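Local coordinates for protein putative RnfG subunit of electron transport complex (Thermotoga maritima, PDB 3DCZ) that probably serves as the FMN-carrying RnfG subunit of a membrane-bound complex that couples electron transfer to ion translocation across the membrane, at residues Lys79-Ala91 with Val100-Met112. Numbering follows the deposited sequence. Where two conformers were deposited one is given.
Sequences KDGRNAYVLSGYA and VVACFIKTEDGFM. With ACT (acetate ion), chain D.
Ile105 CD1 lies under one face of the Arg82 guanidinium, while Arg82 NH1 stands 3.7 Å from Ile105 CG2. A bend at chi3 (-73°) turns the arginine back over Ile105, and Asp80 fixes its rotation: in a salt bridge, Arg82 NE reaches Asp80 OD1 at 2.9 Å, in the guanidinium plane and on the syn side of the carboxylate. With an alanine here, the Ile105 branches would probably lose their cover and the Asp80 carboxylate its charged mate, though Thr78 OG1 would still reach OD1.

Beyond Arg82, strands 83-90 and 100-107 pair antiparallel, their axes 4.6 Å apart at closest approach. Seven backbone hydrogen bonds join them, from Lys106 N to Asn83 O (N-H...O 174°) through reciprocal pairs at Tyr85-Phe104, Leu87-Ala102 and Gly89-Val100. On the face bearing Ala84, Val86 and Ser88, Val86 CG1 meets Val101 CG1 at 3.7 Å. On the other, Leu87 CD2 lies 3.7 Å from Phe104 CD1, and helix 188-206 packs against Ala102 and Phe104.

The Tyr85 and Phe111 side chains cross at about a right angle, Tyr85 CD2 lying 3.9 Å from Phe111 CE1, and Lys106 CD sits over a Phe111 face near its rim. Lys106 NZ donates to Gly110 O at 2.7 Å, while Thr107 N reaches that oxygen from the opposite face of its plane. One oxygen of an acetate, probably from crystallisation, accepts from Tyr85 OH and Asn83 ND2.

In this hairpin of the five-stranded antiparallel meander, whose second strand falls within the FMN-binding domain, backbone bonds set the register, apolar groups fill both faces mid-strand, and polar or charged groups gather at the Asn83-Lys106 end.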
ATOM      1  N   LYS A  79     -13.070   1.365 -12.187  1.00 14.40           N
ATOM      2  CA  LYS A  79     -13.941   1.719 -13.295  1.00 16.42           C
ATOM      3  C   LYS A  79     -13.733   0.806 -14.494  1.00 15.59           C
ATOM      4  O   LYS A  79     -14.649   0.645 -15.295  1.00 18.23           O
ATOM      5  CB  LYS A  79     -13.758   3.196 -13.693  1.00 16.53           C
ATOM      6  CG  LYS A  79     -14.299   4.162 -12.685  1.00 19.59           C
ATOM      7  CD  LYS A  79     -13.772   5.572 -12.931  1.00 28.31           C
ATOM      8  CE  LYS A  79     -14.228   6.544 -11.864  1.00 31.91           C
ATOM      9  NZ  LYS A  79     -13.471   7.849 -11.986  1.00 41.97           N
ATOM     10  N   ASP A  80     -12.541   0.203 -14.607  1.00 16.95           N
ATOM     11  CA  ASP A  80     -12.278  -0.791 -15.647  1.00 20.16           C
ATOM     12  C   ASP A  80     -12.382  -2.265 -15.194  1.00 20.76           C
ATOM     13  O   ASP A  80     -11.959  -3.176 -15.896  1.00 21.85           O
ATOM     14  CB  ASP A  80     -10.955  -0.522 -16.377  1.00 22.59           C
ATOM     15  CG  ASP A  80      -9.728  -0.718 -15.520  1.00 33.43           C
ATOM     16  OD1 ASP A  80      -9.821  -1.127 -14.346  1.00 31.49           O
ATOM     17  OD2 ASP A  80      -8.625  -0.444 -16.060  1.00 46.29           O
ATOM     18  N   GLY A  81     -13.021  -2.487 -14.057  1.00 16.00           N
ATOM     19  CA  GLY A  81     -13.510  -3.808 -13.673  1.00 15.17           C
ATOM     20  C   GLY A  81     -12.565  -4.694 -12.898  1.00 15.63           C
ATOM     21  O   GLY A  81     -12.806  -5.884 -12.776  1.00 16.57           O
ATOM     22  N   ARG A  82     -11.504  -4.105 -12.367  1.00 14.27           N
ATOM     23  CA  ARG A  82     -10.512  -4.842 -11.575  1.00 15.11           C
ATOM     24  C   ARG A  82     -10.861  -4.771 -10.099  1.00 16.28           C
ATOM     25  O   ARG A  82     -11.362  -3.767  -9.619  1.00 15.90           O
ATOM     26  CB  ARG A  82      -9.105  -4.265 -11.803  1.00 18.19           C
ATOM     27  CG  ARG A  82      -8.631  -4.301 -13.244  1.00 18.44           C
ATOM     28  CD  ARG A  82      -7.243  -3.667 -13.377  1.00 22.02           C
ATOM     29  NE  ARG A  82      -7.319  -2.197 -13.233  1.00 30.88           N
ATOM     30  CZ  ARG A  82      -6.320  -1.403 -12.831  1.00 36.46           C
ATOM     31  NH1 ARG A  82      -5.115  -1.883 -12.524  1.00 37.20           N
ATOM     32  NH2 ARG A  82      -6.531  -0.097 -12.735  1.00 39.33           N
ATOM     33  N   ASN A  83     -10.568  -5.838  -9.368  1.00 16.46           N
ATOM     34  CA  ASN A  83     -10.775  -5.843  -7.922  1.00 14.44           C
ATOM     35  C   ASN A  83      -9.609  -5.215  -7.213  1.00 14.96           C
ATOM     36  O   ASN A  83      -8.459  -5.609  -7.397  1.00 16.25           O
ATOM     37  CB  ASN A  83     -10.983  -7.272  -7.410  1.00 13.60           C
ATOM     38  CG  ASN A  83     -12.356  -7.821  -7.739  1.00 17.37           C
ATOM     39  OD1 ASN A  83     -13.158  -7.174  -8.421  1.00 20.38           O
ATOM     40  ND2 ASN A  83     -12.635  -8.990  -7.237  1.00 22.62           N
ATOM     41  N   ALA A  84      -9.932  -4.250  -6.366  1.00 14.89           N
ATOM     42  CA  ALA A  84      -8.949  -3.490  -5.614  1.00 12.34           C
ATOM     43  C   ALA A  84      -9.211  -3.735  -4.122  1.00 12.63           C
ATOM     44  O   ALA A  84     -10.345  -3.938  -3.722  1.00 13.95           O
ATOM     45  CB  ALA A  84      -9.047  -2.036  -5.967  1.00 14.85           C
ATOM     46  N   TYR A  85      -8.134  -3.716  -3.333  1.00 13.63           N
ATOM     47  CA  TYR A  85      -8.187  -3.968  -1.899  1.00 12.31           C
ATOM     48  C   TYR A  85      -7.405  -2.872  -1.227  1.00 13.07           C
ATOM     49  O   TYR A  85      -6.279  -2.581  -1.665  1.00 15.60           O
ATOM     50  CB  TYR A  85      -7.565  -5.343  -1.601  1.00 14.23           C
ATOM     51  CG  TYR A  85      -8.386  -6.425  -2.229  1.00 12.76           C
ATOM     52  CD1 TYR A  85      -9.500  -6.940  -1.538  1.00 17.10           C
ATOM     53  CD2 TYR A  85      -8.164  -6.840  -3.519  1.00 15.85           C
ATOM     54  CE1 TYR A  85     -10.333  -7.858  -2.129  1.00 16.18           C
ATOM     55  CE2 TYR A  85      -8.984  -7.791  -4.103  1.00 17.62           C
ATOM     56  CZ  TYR A  85     -10.074  -8.292  -3.400  1.00 15.28           C
ATOM     57  OH  TYR A  85     -10.922  -9.202  -3.977  1.00 18.11           O
ATOM     58  N   VAL A  86      -7.966  -2.260  -0.193  1.00 13.35           N
ATOM     59  CA  VAL A  86      -7.237  -1.288   0.608  1.00 13.13           C
ATOM     60  C   VAL A  86      -7.151  -1.832   2.014  1.00 14.75           C
ATOM     61  O   VAL A  86      -8.124  -2.272   2.607  1.00 15.16           O
ATOM     62  CB  VAL A  86      -7.896   0.125   0.568  1.00 14.76           C
ATOM     63  CG1 VAL A  86      -7.174   1.062   1.530  1.00 14.84           C
ATOM     64  CG2 VAL A  86      -7.911   0.663  -0.880  1.00 14.70           C
ATOM     65  N   LEU A  87      -5.933  -1.814   2.526  1.00 14.28           N
ATOM     66  CA  LEU A  87      -5.753  -2.125   3.942  0.50 14.00           C
ATOM     67  C   LEU A  87      -4.662  -1.267   4.540  1.00 16.39           C
ATOM     68  O   LEU A  87      -4.117  -0.390   3.873  1.00 14.55           O
ATOM     69  CB  LEU A  87      -5.541  -3.637   4.150  0.50 13.92           C
ATOM     70  CG  LEU A  87      -4.286  -4.304   3.579  0.50 10.64           C
ATOM     71  CD1 LEU A  87      -4.296  -5.799   3.892  0.50 15.90           C
ATOM     72  CD2 LEU A  87      -4.196  -4.107   2.051  0.50 12.95           C
ATOM     73  N   SER A  88      -4.414  -1.476   5.832  1.00 15.50           N
ATOM     74  CA  SER A  88      -3.449  -0.687   6.557  1.00 15.17           C
ATOM     75  C   SER A  88      -2.438  -1.628   7.233  1.00 14.50           C
ATOM     76  O   SER A  88      -2.671  -2.832   7.408  1.00 12.87           O
ATOM     77  CB  SER A  88      -4.211   0.144   7.594  1.00 19.87           C
ATOM     78  OG  SER A  88      -4.911   1.199   6.929  1.00 27.75           O
ATOM     79  N   GLY A  89      -1.335  -1.050   7.675  1.00 15.08           N
ATOM     80  CA  GLY A  89      -0.335  -1.820   8.342  1.00 14.00           C
ATOM     81  C   GLY A  89       0.600  -1.014   9.202  1.00 14.65           C
ATOM     82  O   GLY A  89       0.671   0.226   9.110  1.00 15.20           O
ATOM     83  N   TYR A  90       1.284  -1.747  10.056  1.00 13.58           N
ATOM     84  CA  TYR A  90       2.220  -1.210  11.023  1.00 11.55           C
ATOM     85  C   TYR A  90       3.482  -2.078  11.073  1.00 11.58           C
ATOM     86  O   TYR A  90       3.399  -3.293  10.999  1.00 13.82           O
ATOM     87  CB  TYR A  90       1.588  -1.250  12.423  1.00 13.15           C
ATOM     88  CG  TYR A  90       2.553  -0.944  13.552  1.00 11.87           C
ATOM     89  CD1 TYR A  90       2.879   0.367  13.906  1.00 15.69           C
ATOM     90  CD2 TYR A  90       3.188  -1.985  14.236  1.00 12.99           C
ATOM     91  CE1 TYR A  90       3.783   0.602  14.931  1.00 15.62           C
ATOM     92  CE2 TYR A  90       4.073  -1.744  15.253  1.00 14.62           C
ATOM     93  CZ  TYR A  90       4.375  -0.463  15.588  1.00 13.11           C
ATOM     94  OH  TYR A  90       5.297  -0.311  16.620  1.00 17.84           O
ATOM     95  N   ALA A  91       4.632  -1.462  11.267  1.00 13.71           N
ATOM     96  CA  ALA A  91       5.845  -2.166  11.637  1.00 13.51           C
ATOM     97  C   ALA A  91       6.590  -1.351  12.675  1.00 14.36           C
ATOM     98  O   ALA A  91       6.515  -0.128  12.671  1.00 18.56           O
ATOM     99  CB  ALA A  91       6.744  -2.430  10.389  1.00 16.18           C
ATOM    100  N   VAL A 100       0.473   2.783   7.734  1.00 14.92           N
ATOM    101  CA  VAL A 100       0.679   2.798   6.288  1.00 13.90           C
ATOM    102  C   VAL A 100      -0.614   2.258   5.614  1.00 15.14           C
ATOM    103  O   VAL A 100      -1.035   1.134   5.936  1.00 16.60           O
ATOM    104  CB  VAL A 100       1.832   1.855   5.850  1.00 17.47           C
ATOM    105  CG1 VAL A 100       2.038   1.964   4.322  1.00 18.90           C
ATOM    106  CG2 VAL A 100       3.128   2.178   6.596  1.00 23.35           C
ATOM    107  N   VAL A 101      -1.208   3.036   4.700  1.00 13.89           N
ATOM    108  CA  VAL A 101      -2.422   2.638   3.952  1.00 13.28           C
ATOM    109  C   VAL A 101      -1.935   2.277   2.552  1.00 13.32           C
ATOM    110  O   VAL A 101      -1.053   2.947   2.003  1.00 13.10           O
ATOM    111  CB  VAL A 101      -3.463   3.812   3.881  1.00 12.43           C
ATOM    112  CG1 VAL A 101      -4.672   3.395   3.058  1.00 15.25           C
ATOM    113  CG2 VAL A 101      -3.844   4.235   5.343  1.00 14.58           C
ATOM    114  N   ALA A 102      -2.450   1.212   1.985  1.00 14.17           N
ATOM    115  CA  ALA A 102      -2.024   0.776   0.660  1.00 12.88           C
ATOM    116  C   ALA A 102      -3.166   0.146  -0.096  1.00 15.03           C
ATOM    117  O   ALA A 102      -4.058  -0.428   0.505  1.00 13.73           O
ATOM    118  CB  ALA A 102      -0.839  -0.180   0.743  1.00 14.44           C
ATOM    119  N   CYS A 103      -3.101   0.255  -1.415  1.00 13.28           N
ATOM    120  CA  CYS A 103      -4.077  -0.316  -2.324  1.00 13.69           C
ATOM    121  C   CYS A 103      -3.353  -1.320  -3.227  1.00 14.28           C
ATOM    122  O   CYS A 103      -2.346  -1.010  -3.868  1.00 13.45           O
ATOM    123  CB  CYS A 103      -4.720   0.768  -3.224  1.00 15.10           C
ATOM    124  SG  CYS A 103      -5.763   0.042  -4.521  1.00 15.49           S
ATOM    125  N   PHE A 104      -3.883  -2.544  -3.247  1.00 12.98           N
ATOM    126  CA  PHE A 104      -3.408  -3.618  -4.091  1.00 15.01           C
ATOM    127  C   PHE A 104      -4.525  -3.947  -5.069  1.00 15.57           C
ATOM    128  O   PHE A 104      -5.690  -3.982  -4.707  1.00 15.73           O
ATOM    129  CB  PHE A 104      -3.090  -4.877  -3.276  1.00 15.57           C
ATOM    130  CG  PHE A 104      -1.946  -4.702  -2.329  1.00 14.04           C
ATOM    131  CD1 PHE A 104      -2.122  -4.142  -1.059  1.00 15.12           C
ATOM    132  CD2 PHE A 104      -0.677  -5.125  -2.688  1.00 14.32           C
ATOM    133  CE1 PHE A 104      -1.035  -3.939  -0.199  1.00 17.35           C
ATOM    134  CE2 PHE A 104       0.410  -4.974  -1.785  1.00 14.67           C
ATOM    135  CZ  PHE A 104       0.213  -4.367  -0.538  1.00 13.96           C
ATOM    136  N   ILE A 105      -4.153  -4.230  -6.292  1.00 13.19           N
ATOM    137  CA  ILE A 105      -5.112  -4.594  -7.321  1.00 13.31           C
ATOM    138  C   ILE A 105      -4.824  -6.005  -7.795  1.00 17.55           C
ATOM    139  O   ILE A 105      -3.701  -6.356  -8.149  1.00 16.05           O
ATOM    140  CB  ILE A 105      -5.098  -3.590  -8.477  1.00 14.54           C
ATOM    141  CG1 ILE A 105      -5.538  -2.220  -7.930  1.00 18.03           C
ATOM    142  CG2 ILE A 105      -6.000  -4.058  -9.643  1.00 16.40           C
ATOM    143  CD1 ILE A 105      -5.292  -1.052  -8.853  1.00 26.06           C
ATOM    144  N   LYS A 106      -5.884  -6.802  -7.861  1.00 17.13           N
ATOM    145  CA  LYS A 106      -5.772  -8.192  -8.224  1.00 20.88           C
ATOM    146  C   LYS A 106      -5.455  -8.311  -9.690  1.00 21.09           C
ATOM    147  O   LYS A 106      -6.109  -7.716 -10.559  1.00 19.31           O
ATOM    148  CB  LYS A 106      -7.066  -8.961  -7.912  1.00 21.60           C
ATOM    149  CG  LYS A 106      -6.979 -10.444  -8.201  1.00 29.93           C
ATOM    150  CD  LYS A 106      -6.190 -11.195  -7.135  1.00 39.89           C
ATOM    151  CE  LYS A 106      -5.831 -12.611  -7.632  1.00 43.92           C
ATOM    152  NZ  LYS A 106      -4.450 -13.038  -7.271  1.00 41.67           N
ATOM    153  N   THR A 107      -4.443  -9.149  -9.929  1.00 25.82           N
ATOM    154  CA  THR A 107      -3.924  -9.514 -11.227  1.00 27.25           C
ATOM    155  C   THR A 107      -4.049 -11.032 -11.431  1.00 25.49           C
ATOM    156  O   THR A 107      -4.242 -11.809 -10.477  1.00 27.00           O
ATOM    157  CB  THR A 107      -2.423  -9.163 -11.307  1.00 28.57           C
ATOM    158  OG1 THR A 107      -1.780  -9.552 -10.077  1.00 24.65           O
ATOM    159  CG2 THR A 107      -2.268  -7.672 -11.499  1.00 29.23           C
ATOM    160  N   GLU A 108      -3.887 -11.449 -12.672  1.00 31.85           N
ATOM    161  CA  GLU A 108      -3.883 -12.872 -13.059  1.00 32.40           C
ATOM    162  C   GLU A 108      -3.314 -13.840 -12.006  1.00 34.40           C
ATOM    163  O   GLU A 108      -4.018 -14.743 -11.537  1.00 34.72           O
ATOM    164  CB  GLU A 108      -3.104 -13.030 -14.361  1.00 31.84           C
ATOM    165  N   ASP A 109      -2.046 -13.652 -11.625  1.00 35.65           N
ATOM    166  CA  ASP A 109      -1.368 -14.605 -10.727  1.00 37.36           C
ATOM    167  C   ASP A 109      -0.984 -14.019  -9.355  1.00 37.67           C
ATOM    168  O   ASP A 109      -0.244 -14.655  -8.594  1.00 38.54           O
ATOM    169  CB  ASP A 109      -0.120 -15.193 -11.413  1.00 38.74           C
ATOM    170  CG  ASP A 109      -0.461 -16.112 -12.585  1.00 47.61           C
ATOM    171  OD1 ASP A 109      -1.530 -16.766 -12.565  1.00 55.51           O
ATOM    172  OD2 ASP A 109       0.354 -16.181 -13.535  1.00 58.36           O
ATOM    173  N   GLY A 110      -1.482 -12.827  -9.023  1.00 32.88           N
ATOM    174  CA  GLY A 110      -1.195 -12.260  -7.712  1.00 31.31           C
ATOM    175  C   GLY A 110      -1.856 -10.909  -7.557  1.00 24.00           C
ATOM    176  O   GLY A 110      -3.058 -10.775  -7.702  1.00 27.03           O
ATOM    177  N   PHE A 111      -1.051  -9.921  -7.258  1.00 22.42           N
ATOM    178  CA  PHE A 111      -1.542  -8.607  -7.003  1.00 16.85           C
ATOM    179  C   PHE A 111      -0.481  -7.658  -7.479  1.00 15.50           C
ATOM    180  O   PHE A 111       0.698  -8.006  -7.530  1.00 16.66           O
ATOM    181  CB  PHE A 111      -1.732  -8.369  -5.493  1.00 16.10           C
ATOM    182  CG  PHE A 111      -2.879  -9.112  -4.876  1.00 17.65           C
ATOM    183  CD1 PHE A 111      -4.123  -8.535  -4.837  1.00 22.12           C
ATOM    184  CD2 PHE A 111      -2.709 -10.394  -4.322  1.00 19.49           C
ATOM    185  CE1 PHE A 111      -5.186  -9.203  -4.292  1.00 27.12           C
ATOM    186  CE2 PHE A 111      -3.760 -11.044  -3.768  1.00 22.60           C
ATOM    187  CZ  PHE A 111      -4.997 -10.458  -3.748  1.00 22.05           C
HETATM  188  N   MSE A 112      -0.915  -6.448  -7.804  1.00 15.50           N
HETATM  189  CA  MSE A 112       0.016  -5.347  -7.991  0.50 15.64           C
HETATM  190  C   MSE A 112      -0.229  -4.323  -6.889  1.00 16.48           C
HETATM  191  O   MSE A 112      -1.324  -4.219  -6.352  1.00 17.00           O
HETATM  192  CB  MSE A 112      -0.102  -4.722  -9.386  0.50 15.20           C
HETATM  193  CG  MSE A 112      -1.290  -3.854  -9.564  0.50 12.63           C
HETATM  194 SE   MSE A 112      -1.376  -3.114 -11.310  0.38 21.87          SE
HETATM  195  CE  MSE A 112      -1.631  -4.695 -12.313  0.50 27.58           C
TER
HETATM  196  C   ACT D   4      -9.868 -11.584  -6.241  1.00 30.92           C
HETATM  197  O   ACT D   4     -10.155 -10.376  -6.212  1.00 29.49           O
HETATM  198  OXT ACT D   4     -10.116 -12.142  -7.334  1.00 38.17           O
HETATM  199  CH3 ACT D   4      -9.248 -12.301  -5.091  1.00 31.68           C
HETATM  200  O   HOH W   1      -9.193  -7.879 -10.814  1.00 29.65           O